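Local coordinates for protein putative alpha-L-fucosidase (Bacteroides thetaiotaomicron, PDB 3EYP) that probably hydrolyses alpha-L-fucosidic linkages as a family 29 glycoside hydrolase, and carries a second domain of the F5/8 type C family, at residues E16-E21 / I419-I424; E384-L389 / A447-G452. All blocks are in the same frame, centred on the assembly; numbering follows the deposited sequence.

Contact 1: E16-E21 / I419-I424; sequences EWYNRE and IGHKWI. With GOL (glycerol), chain F.
This contact joins the TIM-barrel-like fucosidase domain to the F5/8 type C beta-sandwich. Helix 12-20 meets the loop that leads into strand 423-432. His421 makes the largest share of the interface. Its CG is anti to the backbone N (chi1 180°). The Tyr18 and His421 side chains slide past each other in opposite directions. The ring planes are near parallel, at 22°, but the rings overlap little, with centroids 4.9 Å apart. Each residue therefore sets its CB over the other's ring. His421 CB lies 3.9 Å from the centroid of the Tyr18 ring, offset toward the rim, and Tyr18 CB sits over a face of the imidazole. Trp17 CZ3 covers the opposite face of Tyr18. The phenol OH is hydrogen-bonded to the backbone O of Asn289. An alanine in place of His421 would probably weaken the domain contact, because the imidazole lying along Tyr18 and its link to a water would be lost. That water lies within hydrogen-bonding distance of Asn19 OD1, Glu21 OE2 and His421 NE2. Glu21 and Lys422 cross at about a right angle. Their salt bridge, Lys422 NZ to Glu21 OE2, is weak at 3.3 Å, and the closer charged partner of NZ is Glu384 OE2. A glycerol, probably from the crystallisation liquor, lies against the pair: Lys422 NZ donates to its O2 at 3.1 Å and to its O3 at 3.2 Å.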
loop_
_atom_site.group_PDB
_atom_site.type_symbol
_atom_site.label_atom_id
_atom_site.label_comp_id
_atom_site.label_asym_id
_atom_site.label_seq_id
_atom_site.Cartn_x
_atom_site.Cartn_y
_atom_site.Cartn_z
ATOM N N GLU A 16 8.054 6.808 5.056
ATOM C CA GLU A 16 6.915 6.819 6.015
ATOM C C GLU A 16 5.772 5.926 5.481
ATOM O O GLU A 16 5.215 5.072 6.177
ATOM C CB GLU A 16 6.469 8.276 6.255
ATOM C CG GLU A 16 5.219 8.415 7.163
ATOM C CD GLU A 16 3.916 8.154 6.408
ATOM O OE1 GLU A 16 3.772 8.717 5.290
ATOM O OE2 GLU A 16 3.059 7.389 6.930
ATOM N N TRP A 17 5.507 6.091 4.196
ATOM C CA TRP A 17 4.446 5.343 3.481
ATOM C C TRP A 17 4.754 3.859 3.444
ATOM O O TRP A 17 3.921 3.011 3.751
ATOM C CB TRP A 17 4.276 5.907 2.059
ATOM C CG TRP A 17 3.494 5.066 1.091
ATOM C CD1 TRP A 17 2.151 5.097 0.883
ATOM C CD2 TRP A 17 4.024 4.108 0.147
ATOM N NE1 TRP A 17 1.798 4.214 -0.132
ATOM C CE2 TRP A 17 2.926 3.580 -0.582
ATOM C CE3 TRP A 17 5.292 3.597 -0.098
ATOM C CZ2 TRP A 17 3.076 2.605 -1.548
ATOM C CZ3 TRP A 17 5.447 2.617 -1.060
ATOM C CH2 TRP A 17 4.336 2.136 -1.789
ATOM N N TYR A 18 6.006 3.534 3.149
ATOM C CA TYR A 18 6.397 2.125 3.098
ATOM C C TYR A 18 6.146 1.424 4.446
ATOM O O TYR A 18 5.717 0.269 4.530
ATOM C CB TYR A 18 7.877 1.982 2.663
ATOM C CG TYR A 18 8.095 1.426 1.279
ATOM C CD1 TYR A 18 8.977 2.044 0.391
ATOM C CD2 TYR A 18 7.456 0.247 0.881
ATOM C CE1 TYR A 18 9.222 1.504 -0.858
ATOM C CE2 TYR A 18 7.671 -0.289 -0.367
ATOM C CZ TYR A 18 8.531 0.355 -1.239
ATOM O OH TYR A 18 8.764 -0.180 -2.477
ATOM N N ASN A 19 6.454 2.160 5.505
ATOM C CA ASN A 19 6.392 1.633 6.854
ATOM C C ASN A 19 4.968 1.365 7.358
ATOM O O ASN A 19 4.745 0.626 8.336
ATOM C CB ASN A 19 7.117 2.578 7.818
ATOM C CG ASN A 19 7.363 1.927 9.166
ATOM O OD1 ASN A 19 7.733 0.741 9.253
ATOM N ND2 ASN A 19 7.075 2.670 10.226
ATOM N N ARG A 20 4.006 1.948 6.663
ATOM C CA ARG A 20 2.568 1.752 7.029
ATOM C C ARG A 20 2.129 0.287 6.815
ATOM O O ARG A 20 1.372 -0.335 7.570
ATOM C CB ARG A 20 1.660 2.664 6.200
ATOM C CG ARG A 20 1.923 4.138 6.323
ATOM C CD ARG A 20 0.894 4.922 5.474
ATOM N NE ARG A 20 1.273 6.309 5.281
ATOM C CZ ARG A 20 0.758 7.106 4.340
ATOM N NH1 ARG A 20 -0.170 6.682 3.496
ATOM N NH2 ARG A 20 1.171 8.327 4.248
ATOM N N GLU A 21 2.690 -0.244 5.756
ATOM C CA GLU A 21 2.428 -1.626 5.253
ATOM C C GLU A 21 1.075 -1.807 4.660
ATOM O O GLU A 21 0.931 -2.222 3.514
ATOM C CB GLU A 21 2.755 -2.690 6.311
ATOM C CG GLU A 21 4.254 -2.704 6.536
ATOM C CD GLU A 21 4.788 -3.827 7.402
ATOM O OE1 GLU A 21 4.005 -4.638 7.944
ATOM O OE2 GLU A 21 6.044 -3.852 7.515
ATOM N N ILE A 419 14.425 -7.445 -3.551
ATOM C CA ILE A 419 14.120 -7.462 -2.161
ATOM C C ILE A 419 13.347 -6.230 -1.744
ATOM O O ILE A 419 12.180 -6.308 -1.373
ATOM C CB ILE A 419 15.352 -7.612 -1.262
ATOM C CG1 ILE A 419 16.121 -8.915 -1.584
ATOM C CG2 ILE A 419 14.863 -7.653 0.158
ATOM C CD1 ILE A 419 17.463 -9.104 -0.796
ATOM N N GLY A 420 14.006 -5.104 -1.820
ATOM C CA GLY A 420 13.429 -3.867 -1.327
ATOM C C GLY A 420 12.943 -3.907 0.123
ATOM O O GLY A 420 13.585 -4.449 1.045
ATOM N N HIS A 421 11.757 -3.353 0.310
ATOM C CA HIS A 421 11.206 -3.149 1.655
ATOM C C HIS A 421 10.967 -4.421 2.375
ATOM O O HIS A 421 11.237 -4.585 3.569
ATOM C CB HIS A 421 9.868 -2.316 1.592
ATOM C CG HIS A 421 9.260 -2.084 2.930
ATOM N ND1 HIS A 421 8.056 -2.642 3.299
ATOM C CD2 HIS A 421 9.697 -1.378 4.005
ATOM C CE1 HIS A 421 7.764 -2.269 4.535
ATOM N NE2 HIS A 421 8.733 -1.492 4.977
ATOM N N LYS A 422 10.425 -5.348 1.638
ATOM C CA LYS A 422 10.035 -6.644 2.197
ATOM C C LYS A 422 9.734 -7.568 1.030
ATOM O O LYS A 422 9.174 -7.144 0.024
ATOM C CB LYS A 422 8.787 -6.515 3.071
ATOM C CG LYS A 422 8.466 -7.774 3.889
ATOM C CD LYS A 422 7.066 -7.622 4.616
ATOM C CE LYS A 422 7.045 -6.425 5.449
ATOM N NZ LYS A 422 7.581 -6.643 6.849
ATOM N N TRP A 423 10.207 -8.810 1.157
ATOM C CA TRP A 423 9.856 -9.841 0.220
ATOM C C TRP A 423 9.551 -11.091 1.009
ATOM O O TRP A 423 10.370 -11.534 1.840
ATOM C CB TRP A 423 10.946 -10.093 -0.847
ATOM C CG TRP A 423 10.312 -10.599 -2.083
ATOM C CD1 TRP A 423 9.916 -11.868 -2.330
ATOM C CD2 TRP A 423 9.867 -9.813 -3.164
ATOM N NE1 TRP A 423 9.288 -11.949 -3.564
ATOM C CE2 TRP A 423 9.240 -10.683 -4.091
ATOM C CE3 TRP A 423 9.926 -8.458 -3.455
ATOM C CZ2 TRP A 423 8.683 -10.230 -5.264
ATOM C CZ3 TRP A 423 9.397 -8.012 -4.703
ATOM C CH2 TRP A 423 8.763 -8.886 -5.541
ATOM N N ILE A 424 8.345 -11.612 0.803
ATOM C CA ILE A 424 7.932 -12.865 1.476
ATOM C C ILE A 424 7.890 -13.978 0.481
ATOM O O ILE A 424 7.473 -13.789 -0.667
ATOM C CB ILE A 424 6.510 -12.706 2.109
ATOM C CG1 ILE A 424 6.540 -11.647 3.244
ATOM C CG2 ILE A 424 5.921 -14.104 2.548
ATOM C CD1 ILE A 424 5.145 -11.179 3.709
HETATM C C1 GOL F . 5.299 -8.525 10.913
HETATM O O1 GOL F . 4.126 -7.763 11.086
HETATM C C2 GOL F . 5.804 -8.223 9.522
HETATM O O2 GOL F . 5.630 -6.831 9.268
HETATM C C3 GOL F . 4.944 -9.050 8.587
HETATM O O3 GOL F . 5.306 -8.803 7.254
HETATM O O HOH W 1 7.719 -1.834 7.840
#

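Contact 2: E384-L389 / A447-G452; sequences EEVIEL and AIHTFG
The backbone O of Glu384 is gripped by two N-H groups. His449 N gives the shorter bond, at 2.7 Å, and lies in the carbonyl plane. Thr450 N gives a weak one at 3.4 Å. A CA-H...O contact from Ile448 CA adds to them. In return, Glu384 N donates to Thr450 O at 3.0 Å on a lone pair. The side chains of Glu384 and Thr450 run side by side and point the same way. Thr450 OG1, beside its own backbone N, donates to Glu384 OE1 at 2.8 Å and meets it from above the carboxylate plane. With His449 and Thr450 both facing Glu384, this is a classic beta bulge between antiparallel strands 380-385 and 447-454 of the F5/8 type C beta-sandwich. Beyond the bulge, Val386 N donates to Ala447 O at 3.0 Å in a nearly straight bond (171°). Val386 crosses His449 at about a right angle. Its CG2 stands over the centre of the imidazole, 3.6 Å from the centroid, and also touches Ala447 CB. The ring is held at both nitrogens: His449 ND1 bonds to the backbone O of Thr355, and NE2 donates weakly to a water in the ring plane. This water donates to Glu388 OE1 at 2.6 Å and accepts from Ile387 N.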
loop_
_atom_site.group_PDB
_atom_site.type_symbol
_atom_site.label_atom_id
_atom_site.label_comp_id
_atom_site.label_asym_id
_atom_site.label_seq_id
_atom_site.Cartn_x
_atom_site.Cartn_y
_atom_site.Cartn_z
ATOM N N GLU A 384 14.315 -8.372 4.189
ATOM C CA GLU A 384 14.148 -6.896 4.166
ATOM C C GLU A 384 15.453 -6.166 3.951
ATOM O O GLU A 384 16.419 -6.340 4.672
ATOM C CB GLU A 384 13.514 -6.394 5.474
ATOM C CG GLU A 384 12.169 -7.026 5.769
ATOM C CD GLU A 384 11.635 -6.697 7.160
ATOM O OE1 GLU A 384 12.355 -6.123 8.000
ATOM O OE2 GLU A 384 10.466 -7.013 7.425
ATOM N N GLU A 385 15.445 -5.327 2.934
ATOM C CA GLU A 385 16.579 -4.505 2.535
ATOM C C GLU A 385 16.544 -3.150 3.220
ATOM O O GLU A 385 15.483 -2.659 3.680
ATOM C CB GLU A 385 16.564 -4.337 0.987
ATOM C CG GLU A 385 17.896 -4.144 0.359
ATOM C CD GLU A 385 17.869 -4.353 -1.176
ATOM O OE1 GLU A 385 16.752 -4.314 -1.774
ATOM O OE2 GLU A 385 18.971 -4.540 -1.772
ATOM N N VAL A 386 17.738 -2.574 3.349
ATOM C CA VAL A 386 17.895 -1.217 3.864
ATOM C C VAL A 386 17.550 -0.258 2.726
ATOM O O VAL A 386 18.371 0.124 1.966
ATOM C CB VAL A 386 19.374 -0.954 4.392
ATOM C CG1 VAL A 386 19.522 0.475 4.944
ATOM C CG2 VAL A 386 19.739 -1.983 5.487
ATOM N N ILE A 387 16.294 0.137 2.639
ATOM C CA ILE A 387 15.824 0.812 1.435
ATOM C C ILE A 387 16.328 2.205 1.196
ATOM O O ILE A 387 16.410 2.663 0.070
ATOM C CB ILE A 387 14.278 0.737 1.279
ATOM C CG1 ILE A 387 13.560 1.405 2.446
ATOM C CG2 ILE A 387 13.883 -0.693 1.084
ATOM C CD1 ILE A 387 11.984 1.433 2.263
ATOM N N GLU A 388 16.691 2.882 2.276
ATOM C CA GLU A 388 17.362 4.195 2.183
ATOM C C GLU A 388 18.631 4.102 1.329
ATOM O O GLU A 388 19.106 5.093 0.765
ATOM C CB GLU A 388 17.741 4.708 3.579
ATOM C CG GLU A 388 16.573 5.010 4.473
ATOM C CD GLU A 388 16.106 3.818 5.309
ATOM O OE1 GLU A 388 16.525 2.655 5.051
ATOM O OE2 GLU A 388 15.321 4.050 6.258
ATOM N N LEU A 389 19.154 2.887 1.210
ATOM C CA LEU A 389 20.451 2.677 0.559
ATOM C C LEU A 389 20.260 2.170 -0.864
ATOM O O LEU A 389 21.214 1.940 -1.604
ATOM C CB LEU A 389 21.329 1.707 1.358
ATOM C CG LEU A 389 21.915 2.301 2.649
ATOM C CD1 LEU A 389 22.843 1.324 3.344
ATOM C CD2 LEU A 389 22.611 3.644 2.350
ATOM N N ALA A 447 22.943 -4.915 1.788
ATOM C CA ALA A 447 22.553 -4.226 3.027
ATOM C C ALA A 447 21.175 -4.709 3.436
ATOM O O ALA A 447 20.182 -4.303 2.825
ATOM C CB ALA A 447 22.539 -2.724 2.805
ATOM N N ILE A 448 21.151 -5.654 4.378
ATOM C CA ILE A 448 19.937 -6.401 4.738
ATOM C C ILE A 448 19.576 -6.297 6.230
ATOM O O ILE A 448 20.355 -6.685 7.144
ATOM C CB ILE A 448 20.075 -7.877 4.306
ATOM C CG1 ILE A 448 20.289 -7.934 2.774
ATOM C CG2 ILE A 448 18.813 -8.709 4.743
ATOM C CD1 ILE A 448 21.035 -9.151 2.269
ATOM N N HIS A 449 18.366 -5.814 6.458
ATOM C CA HIS A 449 17.884 -5.542 7.808
ATOM C C HIS A 449 17.509 -6.836 8.499
ATOM O O HIS A 449 17.822 -7.065 9.658
ATOM C CB HIS A 449 16.626 -4.631 7.810
ATOM C CG HIS A 449 16.922 -3.175 7.874
ATOM N ND1 HIS A 449 17.630 -2.610 8.921
ATOM C CD2 HIS A 449 16.527 -2.143 7.086
ATOM C CE1 HIS A 449 17.726 -1.303 8.726
ATOM N NE2 HIS A 449 17.047 -0.992 7.635
ATOM N N THR A 450 16.840 -7.669 7.737
ATOM C CA THR A 450 16.134 -8.804 8.282
ATOM C C THR A 450 16.183 -9.989 7.393
ATOM O O THR A 450 16.025 -9.889 6.182
ATOM C CB THR A 450 14.606 -8.438 8.543
ATOM O OG1 THR A 450 14.532 -7.234 9.334
ATOM C CG2 THR A 450 13.873 -9.582 9.222
ATOM N N PHE A 451 16.379 -11.140 8.021
ATOM C CA PHE A 451 16.174 -12.430 7.349
ATOM C C PHE A 451 15.596 -13.427 8.337
ATOM O O PHE A 451 16.052 -13.513 9.456
ATOM C CB PHE A 451 17.449 -12.983 6.703
ATOM C CG PHE A 451 17.232 -14.296 5.967
ATOM C CD1 PHE A 451 16.460 -14.346 4.816
ATOM C CD2 PHE A 451 17.827 -15.480 6.420
ATOM C CE1 PHE A 451 16.283 -15.526 4.170
ATOM C CE2 PHE A 451 17.646 -16.667 5.775
ATOM C CZ PHE A 451 16.887 -16.718 4.661
ATOM N N GLY A 452 14.540 -14.112 7.937
ATOM C CA GLY A 452 13.879 -15.066 8.788
ATOM C C GLY A 452 13.142 -16.162 8.050
ATOM O O GLY A 452 12.870 -16.089 6.863
HETATM O O HOH W 2 21.051 -5.863 -0.330
HETATM O O HOH W 3 15.278 0.443 5.762
#

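How the contacts relate
The centres of contacts 1 and 2 lie about 10 Å apart, and the two touch directly. Along the chain their segments alternate: 16-21, 384-389, 419-424, 447-452. Contact 1 spans the two domains, whereas contact 2 lies within the F5/8 type C domain. They share one antiparallel sheet, in which strand 380-385 runs between strands 423-432 and 447-454. Gly420 O lies 2.8 Å from Glu385 N, a probable hydrogen bond. Ile387 from contact 2 also packs on Tyr18 of helix 12-20. Strand 380-385 thus pairs through the bulge with strand 447-454 on one side, and on the other meets the loop that touches the fucosidase domain.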